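Local atomic coordinates of copper-containing nitrite reductase (Hyphomicrobium denitrificans 1NES1, PDB entry 6TFO), a protein that probably reduces nitrite to nitric oxide at copper centres, taking up electrons that come from cytochrome c. Residues Leu34-Ala39 and Ile70-Gly75; Gly77-Ala82 and Ser91-Gly96; Pro256-Tyr261 and Tyr277-Val282. All blocks are in the same frame, centred on the assembly; numbering follows the deposited sequence.

Contact 1. Residues Leu34-Ala39 and Ile70-Gly75; sequences LRTGIA and INLING
Thr36 and Gly75 meet where the parallel pairing of two strands runs out, and here the packing is tight. Gly75 N gives an almost straight hydrogen bond to Thr36 OG1 (2.8 Å, 172° at the hydrogen), a side-chain oxygen extending the run of backbone bonds. With chi1 at 67°, OG1 lies between the backbone N and the carbonyl carbon of Thr36; it is also hydrogen-bonded to Glu76 OE1. Gly75 has to be small, because a beta carbon would fall 1.8 Å from Thr36 O. Before this point the bonding is regular: Leu34 N reaches Asn71 O, Ile73 N returns to Leu34 O at 2.8 Å, and Thr36 N closes on Ile73 O at 3.0 Å. On the face of Leu34 and Leu72, Leu72 CD1 touches Leu34 CB at 4.1 Å and Thr36 CG2 at 4.0 Å. The face of Arg35 and Ile73 is looser, and partly exposed at Arg35. Arg35 NH2 approaches Ile73 CG2 obliquely at 3.8 Å, and its charge forms a long, weak ion pair with Glu319 of a second subunit. The pair forms the middle of a mixed four-stranded sheet of a cupredoxin domain: strand 42-48 runs antiparallel beside 30-39, and strand 100-106 flanks 67-73 on its far side, also antiparallel.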
loop_
_atom_site.group_PDB
_atom_site.type_symbol
_atom_site.label_atom_id
_atom_site.label_comp_id
_atom_site.label_asym_id
_atom_site.label_seq_id
_atom_site.Cartn_x
_atom_site.Cartn_y
_atom_site.Cartn_z
ATOM N N LEU C 34 -9.340 -1.943 23.489
ATOM C CA LEU C 34 -9.537 -0.582 22.932
ATOM C C LEU C 34 -8.275 -0.185 22.172
ATOM O O LEU C 34 -7.179 -0.332 22.743
ATOM C CB LEU C 34 -9.812 0.415 24.055
ATOM C CG LEU C 34 -11.026 0.129 24.933
ATOM C CD1 LEU C 34 -11.197 1.258 25.957
ATOM C CD2 LEU C 34 -12.300 -0.041 24.118
ATOM N N ARG C 35 -8.450 0.292 20.935
ATOM C CA ARG C 35 -7.398 0.946 20.117
ATOM C C ARG C 35 -7.706 2.451 20.098
ATOM O O ARG C 35 -8.862 2.822 19.830
ATOM C CB ARG C 35 -7.333 0.292 18.734
ATOM C CG ARG C 35 -6.283 0.881 17.805
ATOM C CD ARG C 35 -6.071 0.057 16.546
ATOM N NE ARG C 35 -5.105 -0.995 16.842
ATOM C CZ ARG C 35 -5.336 -2.311 16.830
ATOM N NH1 ARG C 35 -6.513 -2.806 16.468
ATOM N NH2 ARG C 35 -4.351 -3.133 17.149
ATOM N N THR C 36 -6.721 3.287 20.417
ATOM C CA THR C 36 -6.840 4.754 20.276
ATOM C C THR C 36 -6.832 5.084 18.779
ATOM O O THR C 36 -6.198 4.348 18.011
ATOM C CB THR C 36 -5.728 5.495 21.024
ATOM O OG1 THR C 36 -4.499 5.198 20.361
ATOM C CG2 THR C 36 -5.658 5.110 22.480
ATOM N N GLY C 37 -7.507 6.162 18.381
ATOM C CA GLY C 37 -7.419 6.671 16.999
ATOM C C GLY C 37 -8.235 7.926 16.784
ATOM O O GLY C 37 -8.541 8.643 17.767
ATOM N N ILE C 38 -8.569 8.167 15.515
ATOM C CA ILE C 38 -9.384 9.312 15.012
ATOM C C ILE C 38 -10.608 8.721 14.314
ATOM O O ILE C 38 -10.437 7.934 13.386
ATOM C CB ILE C 38 -8.548 10.197 14.067
ATOM C CG1 ILE C 38 -7.203 10.594 14.679
ATOM C CG2 ILE C 38 -9.341 11.410 13.609
ATOM C CD1 ILE C 38 -7.301 11.426 15.922
ATOM N N ALA C 39 -11.801 9.063 14.773
ATOM C CA ALA C 39 -13.074 8.620 14.173
ATOM C C ALA C 39 -14.136 9.668 14.508
ATOM O O ALA C 39 -13.981 10.350 15.546
ATOM C CB ALA C 39 -13.437 7.249 14.674
ATOM N N ILE C 70 -9.253 -4.726 30.641
ATOM C CA ILE C 70 -9.255 -3.760 29.511
ATOM C C ILE C 70 -7.838 -3.744 28.955
ATOM O O ILE C 70 -6.911 -3.410 29.723
ATOM C CB ILE C 70 -9.719 -2.369 29.968
ATOM C CG1 ILE C 70 -11.214 -2.354 30.304
ATOM C CG2 ILE C 70 -9.371 -1.339 28.916
ATOM C CD1 ILE C 70 -11.642 -1.176 31.160
ATOM N N ASN C 71 -7.686 -4.137 27.692
ATOM C CA ASN C 71 -6.408 -4.047 26.935
ATOM C C ASN C 71 -6.398 -2.744 26.128
ATOM O O ASN C 71 -7.216 -2.634 25.181
ATOM C CB ASN C 71 -6.241 -5.243 26.004
ATOM C CG ASN C 71 -6.435 -6.560 26.721
ATOM O OD1 ASN C 71 -5.848 -6.795 27.778
ATOM N ND2 ASN C 71 -7.277 -7.414 26.157
ATOM N N LEU C 72 -5.540 -1.784 26.482
ATOM C CA LEU C 72 -5.370 -0.532 25.693
ATOM C C LEU C 72 -4.213 -0.705 24.710
ATOM O O LEU C 72 -3.109 -1.033 25.161
ATOM C CB LEU C 72 -5.102 0.665 26.607
ATOM C CG LEU C 72 -5.052 2.018 25.896
ATOM C CD1 LEU C 72 -6.358 2.291 25.162
ATOM C CD2 LEU C 72 -4.750 3.137 26.874
ATOM N N ILE C 73 -4.475 -0.453 23.424
ATOM C CA ILE C 73 -3.469 -0.490 22.326
ATOM C C ILE C 73 -3.468 0.876 21.634
ATOM O O ILE C 73 -4.547 1.325 21.168
ATOM C CB ILE C 73 -3.784 -1.626 21.343
ATOM C CG1 ILE C 73 -4.031 -2.939 22.086
ATOM C CG2 ILE C 73 -2.688 -1.739 20.291
ATOM C CD1 ILE C 73 -4.378 -4.102 21.192
ATOM N N ASN C 74 -2.291 1.496 21.560
ATOM C CA ASN C 74 -2.051 2.785 20.870
ATOM C C ASN C 74 -2.212 2.584 19.355
ATOM O O ASN C 74 -1.469 1.775 18.789
ATOM C CB ASN C 74 -0.667 3.302 21.233
ATOM C CG ASN C 74 -0.452 4.730 20.803
ATOM O OD1 ASN C 74 -0.797 5.085 19.680
ATOM N ND2 ASN C 74 0.131 5.534 21.681
ATOM N N GLY C 75 -3.154 3.290 18.728
ATOM C CA GLY C 75 -3.443 3.198 17.278
ATOM C C GLY C 75 -2.613 4.184 16.462
ATOM O O GLY C 75 -1.934 3.737 15.511
#

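Contact 2. Residues Gly77-Ala82 and Ser91-Gly96; sequences GAQHDA and SAIVSG. With CU (copper (II) ion), chain L.
Ser91 holds Ala82 by both its backbone and its hydroxyl, an unusual two-point grip between segments with almost no regular strand structure. Ser91 N donates to Ala82 O at 3.0 Å, while Ala82 N gives its hydrogen to Ser91 OG at 3.1 Å, the hydroxyl standing in for a carbonyl. A chi1 of 83° sets OG between the backbone N and the carbonyl carbon of Ser91, and there it also lies 3.2 Å from Asp81 CB. Further along, His80 and Val94 form a single antiparallel hydrogen-bonded pair. Its two bonds differ: Val94 N to His80 O is short at 2.7 Å and nearly straight, whereas His80 N meets Val94 O at 3.1 Å, tilted from the carbonyl plane. Val94 CG2 packs against the same His80 O at 3.3 Å. The backbone of His80 is thus gripped from one side, while its imidazole is fixed at both nitrogens: ND1 binds the copper ion at 2.0 Å, and NE2 is hydrogen-bonded to Glu76 OE2, a second-shell carboxylate that probably steadies the rotation of the ring and makes it a stronger donor to the metal. Neighbouring Asp81 turns its carboxylate to Arg90, in a salt bridge, and to Ser118. Toward the other end, Gln79 NE2 makes only a weak bond to Ser95 OG, and Glu315 of a second subunit binds Ser95 N and Gly96 N. With Cys117, His122 and Met127 completing the ligand set, this is the histidine-bearing loop of a cupredoxin type 1 copper site.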
loop_
_atom_site.group_PDB
_atom_site.type_symbol
_atom_site.label_atom_id
_atom_site.label_comp_id
_atom_site.label_asym_id
_atom_site.label_seq_id
_atom_site.Cartn_x
_atom_site.Cartn_y
_atom_site.Cartn_z
ATOM N N GLY C 77 -0.463 7.109 17.690
ATOM C CA GLY C 77 0.924 7.416 18.110
ATOM C C GLY C 77 1.034 8.623 19.026
ATOM O O GLY C 77 2.159 9.088 19.238
ATOM N N ALA C 78 -0.073 9.118 19.573
ATOM C CA ALA C 78 -0.037 10.133 20.656
ATOM C C ALA C 78 0.063 9.398 21.999
ATOM O O ALA C 78 -0.023 8.183 21.992
ATOM C CB ALA C 78 -1.243 11.036 20.589
ATOM N N GLN C 79 0.292 10.103 23.102
ATOM C CA GLN C 79 0.326 9.483 24.450
ATOM C C GLN C 79 -1.118 9.305 24.916
ATOM O O GLN C 79 -1.944 10.222 24.701
ATOM C CB GLN C 79 1.123 10.304 25.455
ATOM C CG GLN C 79 2.590 10.413 25.086
ATOM C CD GLN C 79 3.412 10.870 26.262
ATOM O OE1 GLN C 79 2.965 11.621 27.119
ATOM N NE2 GLN C 79 4.623 10.365 26.332
ATOM N N HIS C 80 -1.403 8.135 25.488
ATOM C CA HIS C 80 -2.752 7.721 25.948
ATOM C C HIS C 80 -2.657 6.825 27.191
ATOM O O HIS C 80 -1.686 6.033 27.340
ATOM C CB HIS C 80 -3.535 6.988 24.842
ATOM C CG HIS C 80 -3.683 7.752 23.570
ATOM N ND1 HIS C 80 -4.471 8.862 23.474
ATOM C CD2 HIS C 80 -3.141 7.555 22.350
ATOM C CE1 HIS C 80 -4.411 9.333 22.249
ATOM N NE2 HIS C 80 -3.590 8.553 21.543
ATOM N N ASP C 81 -3.668 6.948 28.038
ATOM C CA ASP C 81 -4.057 5.915 29.014
ATOM C C ASP C 81 -5.585 5.782 28.966
ATOM O O ASP C 81 -6.235 6.441 28.130
ATOM C CB ASP C 81 -3.491 6.261 30.391
ATOM C CG ASP C 81 -4.048 7.540 30.977
ATOM O OD1 ASP C 81 -5.075 7.987 30.490
ATOM O OD2 ASP C 81 -3.441 8.057 31.923
ATOM N N ALA C 82 -6.121 4.898 29.796
ATOM C CA ALA C 82 -7.550 4.804 30.131
ATOM C C ALA C 82 -7.648 4.823 31.653
ATOM O O ALA C 82 -6.839 4.127 32.295
ATOM C CB ALA C 82 -8.136 3.550 29.524
ATOM N N SER C 91 -4.813 2.112 33.070
ATOM C CA SER C 91 -3.682 1.598 32.265
ATOM C C SER C 91 -2.439 2.410 32.614
ATOM O O SER C 91 -2.577 3.468 33.276
ATOM C CB SER C 91 -3.959 1.705 30.800
ATOM O OG SER C 91 -3.657 3.024 30.346
ATOM N N ALA C 92 -1.283 1.942 32.139
ATOM C CA ALA C 92 -0.064 2.761 31.997
ATOM C C ALA C 92 -0.268 3.716 30.814
ATOM O O ALA C 92 -1.185 3.475 30.001
ATOM C CB ALA C 92 1.136 1.867 31.794
ATOM N N ILE C 93 0.575 4.737 30.699
ATOM C CA ILE C 93 0.664 5.595 29.485
ATOM C C ILE C 93 1.329 4.796 28.354
ATOM O O ILE C 93 2.471 4.373 28.519
ATOM C CB ILE C 93 1.423 6.894 29.804
ATOM C CG1 ILE C 93 0.607 7.803 30.729
ATOM C CG2 ILE C 93 1.808 7.607 28.520
ATOM C CD1 ILE C 93 0.967 7.724 32.191
ATOM N N VAL C 94 0.663 4.673 27.211
ATOM C CA VAL C 94 1.227 4.033 25.988
ATOM C C VAL C 94 1.567 5.143 24.979
ATOM O O VAL C 94 0.669 5.951 24.671
ATOM C CB VAL C 94 0.238 3.005 25.407
ATOM C CG1 VAL C 94 0.251 1.731 26.222
ATOM C CG2 VAL C 94 -1.192 3.532 25.270
ATOM N N SER C 95 2.802 5.179 24.462
ATOM C CA SER C 95 3.356 6.329 23.698
ATOM C C SER C 95 3.390 6.057 22.188
ATOM O O SER C 95 2.763 6.835 21.435
ATOM C CB SER C 95 4.692 6.690 24.230
ATOM O OG SER C 95 4.530 7.197 25.542
ATOM N N GLY C 96 4.094 5.019 21.755
ATOM C CA GLY C 96 4.231 4.710 20.320
ATOM C C GLY C 96 3.045 3.923 19.787
ATOM O O GLY C 96 2.254 3.404 20.573
HETATM CU CU CU L . -5.172 10.007 25.006
HETATM O O HOH W 1 -1.602 5.903 33.821
#

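Contact 3. Residues Pro256-Tyr261 and Tyr277-Val282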
loop_
_atom_site.group_PDB
_atom_site.type_symbol
_atom_site.label_atom_id
_atom_site.label_comp_id
_atom_site.label_asym_id
_atom_site.label_seq_id
_atom_site.Cartn_x
_atom_site.Cartn_y
_atom_site.Cartn_z
ATOM N N PRO C 256 0.049 -51.969 26.849
ATOM C CA PRO C 256 -0.697 -51.080 27.726
ATOM C C PRO C 256 -0.128 -49.664 27.601
ATOM O O PRO C 256 1.069 -49.506 27.360
ATOM C CB PRO C 256 -0.462 -51.616 29.147
ATOM C CG PRO C 256 0.296 -52.912 28.967
ATOM C CD PRO C 256 0.952 -52.850 27.606
ATOM N N GLY C 257 -1.003 -48.686 27.797
ATOM C CA GLY C 257 -0.732 -47.267 27.526
ATOM C C GLY C 257 -2.007 -46.463 27.363
ATOM O O GLY C 257 -3.095 -47.064 27.235
ATOM N N ILE C 258 -1.862 -45.141 27.421
ATOM C CA ILE C 258 -2.940 -44.152 27.143
ATOM C C ILE C 258 -2.593 -43.516 25.785
ATOM O O ILE C 258 -1.590 -42.802 25.665
ATOM C CB ILE C 258 -3.118 -43.177 28.329
ATOM C CG1 ILE C 258 -4.239 -42.174 28.057
ATOM C CG2 ILE C 258 -1.812 -42.496 28.730
ATOM C CD1 ILE C 258 -5.587 -42.811 27.878
ATOM N N PHE C 259 -3.339 -43.891 24.754
ATOM C CA PHE C 259 -2.975 -43.647 23.336
ATOM C C PHE C 259 -3.928 -42.611 22.734
ATOM O O PHE C 259 -5.156 -42.747 22.915
ATOM C CB PHE C 259 -3.009 -44.969 22.566
ATOM C CG PHE C 259 -1.987 -45.964 23.049
ATOM C CD1 PHE C 259 -0.643 -45.797 22.751
ATOM C CD2 PHE C 259 -2.366 -47.052 23.819
ATOM C CE1 PHE C 259 0.301 -46.707 23.198
ATOM C CE2 PHE C 259 -1.421 -47.961 24.269
ATOM C CZ PHE C 259 -0.089 -47.783 23.965
ATOM N N VAL C 260 -3.406 -41.593 22.048
ATOM C CA VAL C 260 -4.302 -40.737 21.219
ATOM C C VAL C 260 -4.576 -41.541 19.946
ATOM O O VAL C 260 -3.662 -42.263 19.488
ATOM C CB VAL C 260 -3.818 -39.294 20.960
ATOM C CG1 VAL C 260 -2.541 -38.917 21.700
ATOM C CG2 VAL C 260 -3.746 -38.955 19.477
ATOM N N TYR C 261 -5.835 -41.551 19.522
ATOM C CA TYR C 261 -6.244 -41.945 18.152
ATOM C C TYR C 261 -6.737 -40.672 17.445
ATOM O O TYR C 261 -7.161 -39.693 18.142
ATOM C CB TYR C 261 -7.276 -43.073 18.182
ATOM C CG TYR C 261 -8.660 -42.699 18.658
ATOM C CD1 TYR C 261 -8.993 -42.743 20.002
ATOM C CD2 TYR C 261 -9.654 -42.325 17.758
ATOM C CE1 TYR C 261 -10.266 -42.414 20.440
ATOM C CE2 TYR C 261 -10.933 -41.998 18.186
ATOM C CZ TYR C 261 -11.244 -42.053 19.534
ATOM O OH TYR C 261 -12.499 -41.736 19.989
ATOM N N TYR C 277 -9.915 -36.419 16.958
ATOM C CA TYR C 277 -8.952 -37.020 17.913
ATOM C C TYR C 277 -9.679 -37.505 19.170
ATOM O O TYR C 277 -10.730 -36.951 19.522
ATOM C CB TYR C 277 -7.837 -36.024 18.250
ATOM C CG TYR C 277 -8.266 -34.627 18.641
ATOM C CD1 TYR C 277 -8.532 -34.297 19.966
ATOM C CD2 TYR C 277 -8.322 -33.604 17.702
ATOM C CE1 TYR C 277 -8.869 -33.001 20.343
ATOM C CE2 TYR C 277 -8.655 -32.302 18.062
ATOM C CZ TYR C 277 -8.917 -31.995 19.389
ATOM O OH TYR C 277 -9.245 -30.725 19.753
ATOM N N GLY C 278 -9.103 -38.514 19.831
ATOM C CA GLY C 278 -9.605 -39.131 21.077
ATOM C C GLY C 278 -8.543 -39.965 21.764
ATOM O O GLY C 278 -7.389 -40.028 21.261
ATOM N N LEU C 279 -8.907 -40.597 22.878
ATOM C CA LEU C 279 -7.978 -41.436 23.690
ATOM C C LEU C 279 -8.459 -42.892 23.698
ATOM O O LEU C 279 -9.679 -43.120 23.805
ATOM C CB LEU C 279 -7.903 -40.874 25.111
ATOM C CG LEU C 279 -7.071 -39.608 25.298
ATOM C CD1 LEU C 279 -7.048 -39.203 26.762
ATOM C CD2 LEU C 279 -5.655 -39.777 24.778
ATOM N N LEU C 280 -7.515 -43.818 23.523
ATOM C CA LEU C 280 -7.623 -45.289 23.744
ATOM C C LEU C 280 -6.754 -45.647 24.954
ATOM O O LEU C 280 -5.511 -45.496 24.837
ATOM C CB LEU C 280 -7.123 -46.034 22.493
ATOM C CG LEU C 280 -7.004 -47.550 22.617
ATOM C CD1 LEU C 280 -8.385 -48.168 22.860
ATOM C CD2 LEU C 280 -6.331 -48.141 21.390
ATOM N N LEU C 281 -7.381 -46.058 26.060
ATOM C CA LEU C 281 -6.697 -46.696 27.227
ATOM C C LEU C 281 -6.651 -48.202 26.992
ATOM O O LEU C 281 -7.745 -48.824 26.908
ATOM C CB LEU C 281 -7.444 -46.384 28.532
ATOM C CG LEU C 281 -6.828 -46.945 29.811
ATOM C CD1 LEU C 281 -5.429 -46.412 30.040
ATOM C CD2 LEU C 281 -7.708 -46.624 31.010
ATOM N N VAL C 282 -5.445 -48.745 26.827
ATOM C CA VAL C 282 -5.184 -50.210 26.907
ATOM C C VAL C 282 -4.716 -50.490 28.340
ATOM O O VAL C 282 -3.559 -50.193 28.660
ATOM C CB VAL C 282 -4.178 -50.657 25.835
ATOM C CG1 VAL C 282 -3.965 -52.155 25.851
ATOM C CG2 VAL C 282 -4.628 -50.212 24.458
#
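Phe259 O accepts a hydrogen bond from Leu280 N at 2.7 Å, and Leu279 CA adds a C-H...O contact at 3.2 Å; the CD2 methyl of Leu279 packs on the same oxygen. This carbonyl belongs to an antiparallel pairing of six backbone hydrogen bonds, two each for Gly257 with Val282, Phe259 with Leu280 and Tyr261 with Gly278. Side chains alternate between two faces. On one, the side chains of Ile258 and Leu279 run obliquely to each other, CD1 to CD1 at 4.0 Å, and Ile258 CD1 also reaches Leu281 CB; strands 351-360 and 400-407 lie over this face, Phe355 touching all three residues. On the other, Phe259 CE2 meets Val282 CG2 at 3.9 Å, and the Tyr261 ring folds back over the neighbouring strand. Gly278 CA sits over one face of that ring, 3.8 Å from its centroid in a CH-pi contact, while Leu280 N lies at the ring edge. A chi1 of 71° places Tyr261 CG between its own backbone N and carbonyl carbon, and the hydroxyl ends at Pro198 O in a hydrogen bond. A beta carbon on Gly278 would come within 2.4 Å of Tyr261 CZ, so the missing side chain is what admits the ring. An alanine in place of Tyr261 would probably open a gap over Gly278 and leave Pro198 O without its hydroxyl partner. Backbone bonds thus hold the register, while largely apolar faces add dispersion and the CH-pi contact, in a strand that ends at the copper ligand His262, with Cys263, a ligand of a different copper ion, next in the chain.

Contacts 1 and 2 belong to one cupredoxin domain, with centres 9 Å apart, and they touch directly. Asn74 ND2 of contact 1 probably hydrogen-bonds to Val94 O of contact 2 at 3.1 Å, and Thr36 OG1 packs on His80 CD2 at 3.4 Å, so the end of the strand pair backs the ligand histidine; the Thr36 side chain is about 6 Å from the copper ion. Contact 3 lies in another cupredoxin domain, its centre about 46 Å from that of contact 1 and 50 Å from that of contact 2. There the Val260 side chain is again about 6 Å from a copper ion, so each strand pair, parallel in contact 1 and antiparallel in contact 3, lies near a different copper ion.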